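Local coordinates for cyclic nucleotide-binding domain (CNMP-BD) protein (Geobacter metallireducens, PDB 3MDP) that probably binds a cyclic nucleotide or a similar small ligand in a double-stranded beta-helix domain and may act as a DNA-binding transcription factor, at residues Asn49-Leu54 with Val107-Gly112; Gly56-Phe61 with Lys103-Val108. All coordinates share one frame; numbering follows the deposited sequence.

In the fold
Both contacts lie in the double-stranded beta-helix of the cyclic nucleotide-binding domain, their centres about 11 Å apart. Contact 1 pairs strand 49-55 with strand 105-111 as antiparallel neighbours in one four-stranded sheet, about 4 Å from the centre of the folded chain. Contact 2 sits further out, where the two glycines leading from strand 49-55 into strand 58-61 of the second sheet meet the bend between strands 98-101 and 105-111. L54 N and R106 O, 2.8 Å apart in a probable hydrogen bond, join them. Along the chain, 49-54 and 56-61 come first and 103-112 returns later: strand 105-111 pairs with 49-55, while its beginning touches the glycine link and ties the two sheets together at the corner.

Contact 1 of 2, residues Asn49-Leu54 with Val107-Gly112; sequences NLMLLL and VVDING. With EDO (1,2-ethanediol), chain C.
D109 carries its CG anti to the backbone N (chi1 -179°), while N49 holds its own CG beside the backbone N, and the two polar ends meet on one face of an antiparallel strand pair. N49 ND2 donates to D109 OD1 at 2.7 Å, with an N-H...O angle of 161°. D109 OD1 accepts through its syn lone pair and lies nearly in the amide plane of N49, although amide and carboxylate are twisted 46° apart. A 1,2-ethanediol, probably from the crystallisation liquor, lies beside both groups, its C1 3.3 Å from N49 ND2. Beneath this bond the strands are joined as a regular sheet. L50 and I110 exchange two backbone hydrogen bonds, I110 N to L50 O being 2.8 Å, and L52 and V108 exchange another two. Between these pairs a CA-H...O contact links M51 CA to V108 O, 3.2 Å apart. M51, a selenomethionine, stands on the face of N49 and D109. The other face is aliphatic: L52 and V108 run side by side, with L52 CD2 4.0 Å from V108 CG2, and L54 CD1 comes across to the same methyl at 3.8 Å. F13 and F14 of helix 12-15 cover this face, whose L50 also lies near G85 and V86, residues that bind succinate in a crystal structure of this protein, though none is bound to this chain. K32 on the neighbouring strand 29-34 forms a salt bridge with D109 OD2. The buried carboxylate is thus held through both oxygens, an arrangement that should stabilise its negative charge within the sheet.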
ATOM      1  N   ASN A  49      11.976  11.693   1.462  1.00 14.52           N
ATOM      2  CA  ASN A  49      12.708  10.986   0.398  1.00 15.23           C
ATOM      3  C   ASN A  49      12.106   9.611   0.107  1.00 14.86           C
ATOM      4  O   ASN A  49      11.977   8.780   1.018  1.00 14.14           O
ATOM      5  CB  ASN A  49      14.169  10.806   0.790  1.00 15.97           C
ATOM      6  CG  ASN A  49      14.871  12.132   1.046  1.00 20.88           C
ATOM      7  OD1 ASN A  49      14.777  12.693   2.135  1.00 12.48           O
ATOM      8  ND2 ASN A  49      15.554  12.653   0.027  1.00 17.01           N
ATOM      9  N   LEU A  50      11.702   9.401  -1.151  1.00 12.56           N
ATOM     10  CA  LEU A  50      11.257   8.110  -1.631  1.00 11.68           C
ATOM     11  C   LEU A  50      12.452   7.554  -2.423  1.00 11.76           C
ATOM     12  O   LEU A  50      13.077   8.280  -3.198  1.00 11.04           O
ATOM     13  CB  LEU A  50      10.018   8.268  -2.502  1.00 13.01           C
ATOM     14  CG  LEU A  50       9.477   6.970  -3.099  1.00 15.90           C
ATOM     15  CD1 LEU A  50       8.900   6.100  -1.991  1.00 16.74           C
ATOM     16  CD2 LEU A  50       8.462   7.253  -4.186  1.00 17.64           C
HETATM   17  N   MSE A  51      12.809   6.306  -2.174  0.70  9.49           N
HETATM   18  CA  MSE A  51      13.982   5.730  -2.831  0.70  9.64           C
HETATM   19  C   MSE A  51      13.654   4.486  -3.634  0.70  8.81           C
HETATM   20  O   MSE A  51      12.752   3.727  -3.283  0.70 10.07           O
HETATM   21  CB  MSE A  51      15.084   5.449  -1.813  0.70 10.38           C
HETATM   22  CG  MSE A  51      15.735   6.724  -1.377  0.70 13.66           C
HETATM   23 SE   MSE A  51      16.826   6.427   0.164  0.53 12.35          SE
HETATM   24  CE  MSE A  51      17.444   8.269   0.490  0.70 10.62           C
ATOM     25  N   LEU A  52      14.348   4.337  -4.752  1.00 11.27           N
ATOM     26  CA  LEU A  52      14.335   3.116  -5.579  1.00 12.51           C
ATOM     27  C   LEU A  52      15.742   2.525  -5.434  1.00 11.28           C
ATOM     28  O   LEU A  52      16.730   3.219  -5.651  1.00 10.17           O
ATOM     29  CB  LEU A  52      14.061   3.425  -7.061  1.00 14.14           C
ATOM     30  CG  LEU A  52      14.343   2.267  -8.039  1.00 17.43           C
ATOM     31  CD1 LEU A  52      13.250   1.215  -7.929  1.00 16.56           C
ATOM     32  CD2 LEU A  52      14.474   2.818  -9.473  1.00 15.39           C
ATOM     33  N   LEU A  53      15.824   1.285  -4.986  1.00 11.02           N
ATOM     34  CA  LEU A  53      17.110   0.619  -4.823  1.00 12.00           C
ATOM     35  C   LEU A  53      17.624   0.135  -6.166  1.00 11.41           C
ATOM     36  O   LEU A  53      16.986  -0.661  -6.838  1.00 12.36           O
ATOM     37  CB  LEU A  53      16.981  -0.527  -3.830  1.00 13.45           C
ATOM     38  CG  LEU A  53      18.270  -1.223  -3.409  1.00 15.39           C
ATOM     39  CD1 LEU A  53      19.309  -0.244  -2.819  1.00 10.43           C
ATOM     40  CD2 LEU A  53      17.927  -2.363  -2.454  1.00  9.12           C
ATOM     41  N   LEU A  54      18.777   0.641  -6.562  1.00 11.83           N
ATOM     42  CA  LEU A  54      19.401   0.248  -7.830  1.00 11.39           C
ATOM     43  C   LEU A  54      20.409  -0.872  -7.670  1.00 12.43           C
ATOM     44  O   LEU A  54      20.525  -1.734  -8.547  1.00 12.17           O
ATOM     45  CB  LEU A  54      20.087   1.432  -8.476  1.00  9.24           C
ATOM     46  CG  LEU A  54      19.214   2.637  -8.830  1.00  9.75           C
ATOM     47  CD1 LEU A  54      20.085   3.783  -9.282  1.00 11.06           C
ATOM     48  CD2 LEU A  54      18.176   2.253  -9.926  1.00 12.44           C
ATOM     49  N   VAL A 107      20.906   4.292  -5.004  1.00 14.28           N
ATOM     50  CA  VAL A 107      19.473   4.530  -5.098  1.00 13.29           C
ATOM     51  C   VAL A 107      19.192   5.700  -6.038  1.00 14.27           C
ATOM     52  O   VAL A 107      20.076   6.510  -6.324  1.00 16.01           O
ATOM     53  CB  VAL A 107      18.843   4.878  -3.733  1.00 11.44           C
ATOM     54  CG1 VAL A 107      19.088   3.786  -2.697  1.00 10.40           C
ATOM     55  CG2 VAL A 107      19.370   6.280  -3.175  1.00 14.54           C
ATOM     56  N   VAL A 108      17.965   5.719  -6.557  1.00 13.72           N
ATOM     57  CA  VAL A 108      17.329   6.914  -7.011  1.00 12.89           C
ATOM     58  C   VAL A 108      16.606   7.520  -5.807  1.00 12.88           C
ATOM     59  O   VAL A 108      15.716   6.883  -5.210  1.00 13.21           O
ATOM     60  CB  VAL A 108      16.293   6.668  -8.115  1.00 12.57           C
ATOM     61  CG1 VAL A 108      15.780   8.037  -8.573  1.00 13.00           C
ATOM     62  CG2 VAL A 108      16.955   5.917  -9.304  1.00 11.96           C
ATOM     63  N   ASP A 109      17.016   8.734  -5.453  1.00 12.16           N
ATOM     64  CA  ASP A 109      16.441   9.496  -4.336  1.00 13.83           C
ATOM     65  C   ASP A 109      15.488  10.561  -4.900  1.00 12.83           C
ATOM     66  O   ASP A 109      15.895  11.481  -5.609  1.00 15.46           O
ATOM     67  CB  ASP A 109      17.596  10.125  -3.540  1.00 15.08           C
ATOM     68  CG  ASP A 109      17.149  10.935  -2.319  1.00 22.53           C
ATOM     69  OD1 ASP A 109      15.962  10.956  -1.992  1.00 23.74           O
ATOM     70  OD2 ASP A 109      18.029  11.589  -1.703  1.00 27.25           O
ATOM     71  N   ILE A 110      14.216  10.398  -4.592  1.00 12.68           N
ATOM     72  CA  ILE A 110      13.148  11.237  -5.107  1.00 13.36           C
ATOM     73  C   ILE A 110      12.648  12.157  -3.992  1.00 13.92           C
ATOM     74  O   ILE A 110      12.442  11.718  -2.857  1.00 14.43           O
ATOM     75  CB  ILE A 110      11.995  10.386  -5.671  1.00 15.17           C
ATOM     76  CG1 ILE A 110      12.564   9.294  -6.579  1.00 16.13           C
ATOM     77  CG2 ILE A 110      10.982  11.296  -6.405  1.00 16.30           C
ATOM     78  CD1 ILE A 110      11.581   8.230  -6.994  1.00 20.21           C
ATOM     79  N   ASN A 111      12.468  13.423  -4.329  1.00 12.73           N
ATOM     80  CA  ASN A 111      12.013  14.447  -3.388  1.00 13.71           C
ATOM     81  C   ASN A 111      10.556  14.201  -3.024  1.00 14.44           C
ATOM     82  O   ASN A 111       9.658  14.393  -3.851  1.00 14.35           O
ATOM     83  CB  ASN A 111      12.212  15.846  -3.998  1.00 15.55           C
ATOM     84  CG  ASN A 111      11.908  16.978  -3.002  1.00 18.02           C
ATOM     85  OD1 ASN A 111      10.921  16.929  -2.295  1.00 16.75           O
ATOM     86  ND2 ASN A 111      12.763  17.988  -2.963  1.00 18.43           N
ATOM     87  N   GLY A 112      10.329  13.726  -1.801  1.00 14.62           N
ATOM     88  CA  GLY A 112       8.991  13.362  -1.369  1.00 13.97           C
ATOM     89  C   GLY A 112       8.064  14.568  -1.211  1.00 14.04           C
ATOM     90  O   GLY A 112       6.884  14.480  -1.529  1.00 12.60           O
TER
HETATM   91  C1  EDO C 143      15.908  14.240  -2.840  1.00 41.56           C
HETATM   92  O1  EDO C 143      15.450  15.558  -2.488  1.00 39.10           O
HETATM   93  C2  EDO C 143      16.843  14.300  -4.035  1.00 39.05           C
HETATM   94  O2  EDO C 143      16.043  14.316  -5.205  1.00 37.23           O

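Contact 2 of 2, residues Gly56-Phe61 with Lys103-Val108; sequences GGVELF and KPVRVV
At a corner of the double-stranded beta-helix, where the chain passes from one sheet to the other, the glycine pair G56-G57 runs beneath the bend K103-P104-V105. The closest approaches involve backbone atoms. G56 CA points a hydrogen at P104 O, the two heavy atoms 3.3 Å apart and the angle at the hydrogen 132°. A side chain could not fit at G56: a CB there would run into P104 O, and the backbone angles (phi 97°, psi -145°) would by themselves press it against the preceding carbonyl oxygen. V105 turns CG2, anti to its own carbonyl carbon, toward the G57 carbonyl, and this methyl sits 3.2 Å from G57 O. In one of the two conformers of V58, the same CG2 meets V58 CG2 at 4.1 Å, the two valines crossing at about a right angle. These valines belong to different sheets, V58 to strand 58-61 and V105 to strand 105-111; no backbone hydrogen bonds join the two segments, and the contact is a junction of the jelly-roll type of fold instead of a strand pairing. From the outer side K103 lays its aliphatic chain over the glycine peptide. Its CG lies 3.7 Å from G57 N, and the chain, extended beyond CG, carries CD and CE on past G56 C. G57 N is covered here and finds no hydrogen-bond partner in the model, so the backbone bond that G57 makes with T102, just before the bend, uses G57 O. On strand 105-111, R106 directs its CB away from the glycines, and its guanidinium forms salt bridges with E55 and E31.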
ATOM      1  N   GLY A  56      22.737  -3.128  -4.385  1.00 11.84           N
ATOM      2  CA  GLY A  56      23.024  -3.433  -2.998  1.00  9.90           C
ATOM      3  C   GLY A  56      21.848  -3.997  -2.228  1.00 11.36           C
ATOM      4  O   GLY A  56      21.024  -4.754  -2.763  1.00 10.40           O
ATOM      5  N   GLY A  57      21.776  -3.644  -0.952  1.00 12.39           N
ATOM      6  CA  GLY A  57      20.810  -4.265  -0.068  1.00 11.71           C
ATOM      7  C   GLY A  57      20.461  -3.279   1.024  1.00 11.30           C
ATOM      8  O   GLY A  57      21.328  -2.565   1.522  1.00 11.64           O
ATOM      9  N   VAL A  58      19.192  -3.281   1.414  0.50  9.74           N
ATOM     10  CA  VAL A  58      18.703  -2.435   2.487  0.50  9.32           C
ATOM     11  C   VAL A  58      17.882  -3.247   3.472  0.50 10.49           C
ATOM     12  O   VAL A  58      17.098  -4.130   3.086  0.50 10.20           O
ATOM     13  CB  VAL A  58      17.885  -1.250   1.944  0.50  8.21           C
ATOM     14  CG1 VAL A  58      16.985  -0.633   3.043  0.50  6.56           C
ATOM     15  CG2 VAL A  58      18.821  -0.193   1.343  0.50  8.47           C
ATOM     16  N   GLU A  59      18.096  -2.972   4.752  0.50 12.06           N
ATOM     17  CA  GLU A  59      17.258  -3.530   5.802  0.50 12.65           C
ATOM     18  C   GLU A  59      16.372  -2.445   6.408  0.50 12.78           C
ATOM     19  O   GLU A  59      16.841  -1.346   6.738  0.50 10.57           O
ATOM     20  CB  GLU A  59      18.116  -4.184   6.881  0.50 13.86           C
ATOM     21  CG  GLU A  59      18.517  -5.609   6.527  0.50 15.58           C
ATOM     22  CD  GLU A  59      19.175  -6.349   7.670  0.50 17.69           C
ATOM     23  OE1 GLU A  59      19.236  -5.788   8.790  0.50 22.43           O
ATOM     24  OE2 GLU A  59      19.627  -7.490   7.445  0.50 11.95           O
ATOM     25  N   LEU A  60      15.081  -2.741   6.533  1.00 13.78           N
ATOM     26  CA  LEU A  60      14.195  -1.851   7.240  1.00 14.08           C
ATOM     27  C   LEU A  60      14.089  -2.450   8.617  1.00 14.64           C
ATOM     28  O   LEU A  60      13.847  -3.656   8.759  1.00 11.43           O
ATOM     29  CB  LEU A  60      12.842  -1.808   6.540  1.00 14.66           C
ATOM     30  CG  LEU A  60      12.902  -1.356   5.086  1.00 17.58           C
ATOM     31  CD1 LEU A  60      11.496  -1.263   4.541  1.00 17.41           C
ATOM     32  CD2 LEU A  60      13.689   0.015   4.950  1.00 11.78           C
ATOM     33  N   PHE A  61      14.268  -1.617   9.635  1.00 15.57           N
ATOM     34  CA  PHE A  61      14.346  -2.103  11.003  1.00 16.90           C
ATOM     35  C   PHE A  61      13.859  -1.087  12.030  1.00 19.07           C
ATOM     36  O   PHE A  61      13.669   0.089  11.724  1.00 15.13           O
ATOM     37  CB  PHE A  61      15.801  -2.472  11.307  1.00 16.95           C
ATOM     38  CG  PHE A  61      16.725  -1.285  11.366  1.00 18.57           C
ATOM     39  CD1 PHE A  61      17.205  -0.699  10.194  1.00 17.24           C
ATOM     40  CD2 PHE A  61      17.103  -0.739  12.581  1.00 18.43           C
ATOM     41  CE1 PHE A  61      18.048   0.413  10.249  1.00 16.94           C
ATOM     42  CE2 PHE A  61      17.951   0.366  12.637  1.00 18.97           C
ATOM     43  CZ  PHE A  61      18.420   0.937  11.482  1.00 16.64           C
ATOM     44  N   LYS A 103      24.918  -3.653   2.146  1.00 15.51           N
ATOM     45  CA  LYS A 103      26.010  -3.764   1.187  1.00 16.90           C
ATOM     46  C   LYS A 103      26.169  -2.371   0.605  1.00 11.94           C
ATOM     47  O   LYS A 103      25.388  -1.481   0.925  1.00 14.87           O
ATOM     48  CB  LYS A 103      25.715  -4.737   0.017  1.00 19.85           C
ATOM     49  CG  LYS A 103      24.609  -5.703   0.171  1.00 26.40           C
ATOM     50  CD  LYS A 103      24.667  -6.738  -0.966  1.00 30.21           C
ATOM     51  CE  LYS A 103      23.454  -7.657  -0.950  1.00 37.11           C
ATOM     52  NZ  LYS A 103      23.691  -8.943  -1.693  1.00 36.10           N
ATOM     53  N   PRO A 104      27.156  -2.180  -0.270  1.00 13.05           N
ATOM     54  CA  PRO A 104      27.241  -0.848  -0.872  1.00 13.80           C
ATOM     55  C   PRO A 104      25.975  -0.573  -1.684  1.00 11.97           C
ATOM     56  O   PRO A 104      25.549  -1.422  -2.455  1.00 13.13           O
ATOM     57  CB  PRO A 104      28.522  -0.913  -1.717  1.00 13.53           C
ATOM     58  CG  PRO A 104      29.382  -2.024  -1.029  1.00 15.00           C
ATOM     59  CD  PRO A 104      28.354  -3.014  -0.525  1.00 14.03           C
ATOM     60  N   VAL A 105      25.350   0.581  -1.454  1.00 13.82           N
ATOM     61  CA  VAL A 105      24.016   0.875  -1.994  1.00 13.21           C
ATOM     62  C   VAL A 105      24.066   2.060  -2.973  1.00 12.33           C
ATOM     63  O   VAL A 105      24.761   3.049  -2.720  1.00 13.83           O
ATOM     64  CB  VAL A 105      23.036   1.149  -0.847  1.00 14.90           C
ATOM     65  CG1 VAL A 105      21.830   2.027  -1.289  1.00 13.88           C
ATOM     66  CG2 VAL A 105      22.556  -0.165  -0.228  1.00 10.89           C
ATOM     67  N   ARG A 106      23.364   1.919  -4.098  1.00 13.90           N
ATOM     68  CA  ARG A 106      22.964   3.053  -4.953  1.00 14.84           C
ATOM     69  C   ARG A 106      21.440   3.085  -5.070  1.00 12.59           C
ATOM     70  O   ARG A 106      20.776   2.044  -5.244  1.00 12.04           O
ATOM     71  CB  ARG A 106      23.539   2.957  -6.363  1.00 16.73           C
ATOM     72  CG  ARG A 106      25.042   3.060  -6.450  1.00 24.74           C
ATOM     73  CD  ARG A 106      25.546   3.122  -7.914  1.00 26.72           C
ATOM     74  NE  ARG A 106      25.271   1.864  -8.619  1.00 24.46           N
ATOM     75  CZ  ARG A 106      24.386   1.691  -9.605  1.00 25.80           C
ATOM     76  NH1 ARG A 106      23.667   2.693 -10.095  1.00 26.72           N
ATOM     77  NH2 ARG A 106      24.240   0.487 -10.136  1.00 27.15           N
ATOM     78  N   VAL A 107      20.906   4.292  -5.004  1.00 14.28           N
ATOM     79  CA  VAL A 107      19.473   4.530  -5.098  1.00 13.29           C
ATOM     80  C   VAL A 107      19.192   5.700  -6.038  1.00 14.27           C
ATOM     81  O   VAL A 107      20.076   6.510  -6.324  1.00 16.01           O
ATOM     82  CB  VAL A 107      18.843   4.878  -3.733  1.00 11.44           C
ATOM     83  CG1 VAL A 107      19.088   3.786  -2.697  1.00 10.40           C
ATOM     84  CG2 VAL A 107      19.370   6.280  -3.175  1.00 14.54           C
ATOM     85  N   VAL A 108      17.965   5.719  -6.557  1.00 13.72           N
ATOM     86  CA  VAL A 108      17.329   6.914  -7.011  1.00 12.89           C
ATOM     87  C   VAL A 108      16.606   7.520  -5.807  1.00 12.88           C
ATOM     88  O   VAL A 108      15.716   6.883  -5.210  1.00 13.21           O
ATOM     89  CB  VAL A 108      16.293   6.668  -8.115  1.00 12.57           C
ATOM     90  CG1 VAL A 108      15.780   8.037  -8.573  1.00 13.00           C
ATOM     91  CG2 VAL A 108      16.955   5.917  -9.304  1.00 11.96           C
TER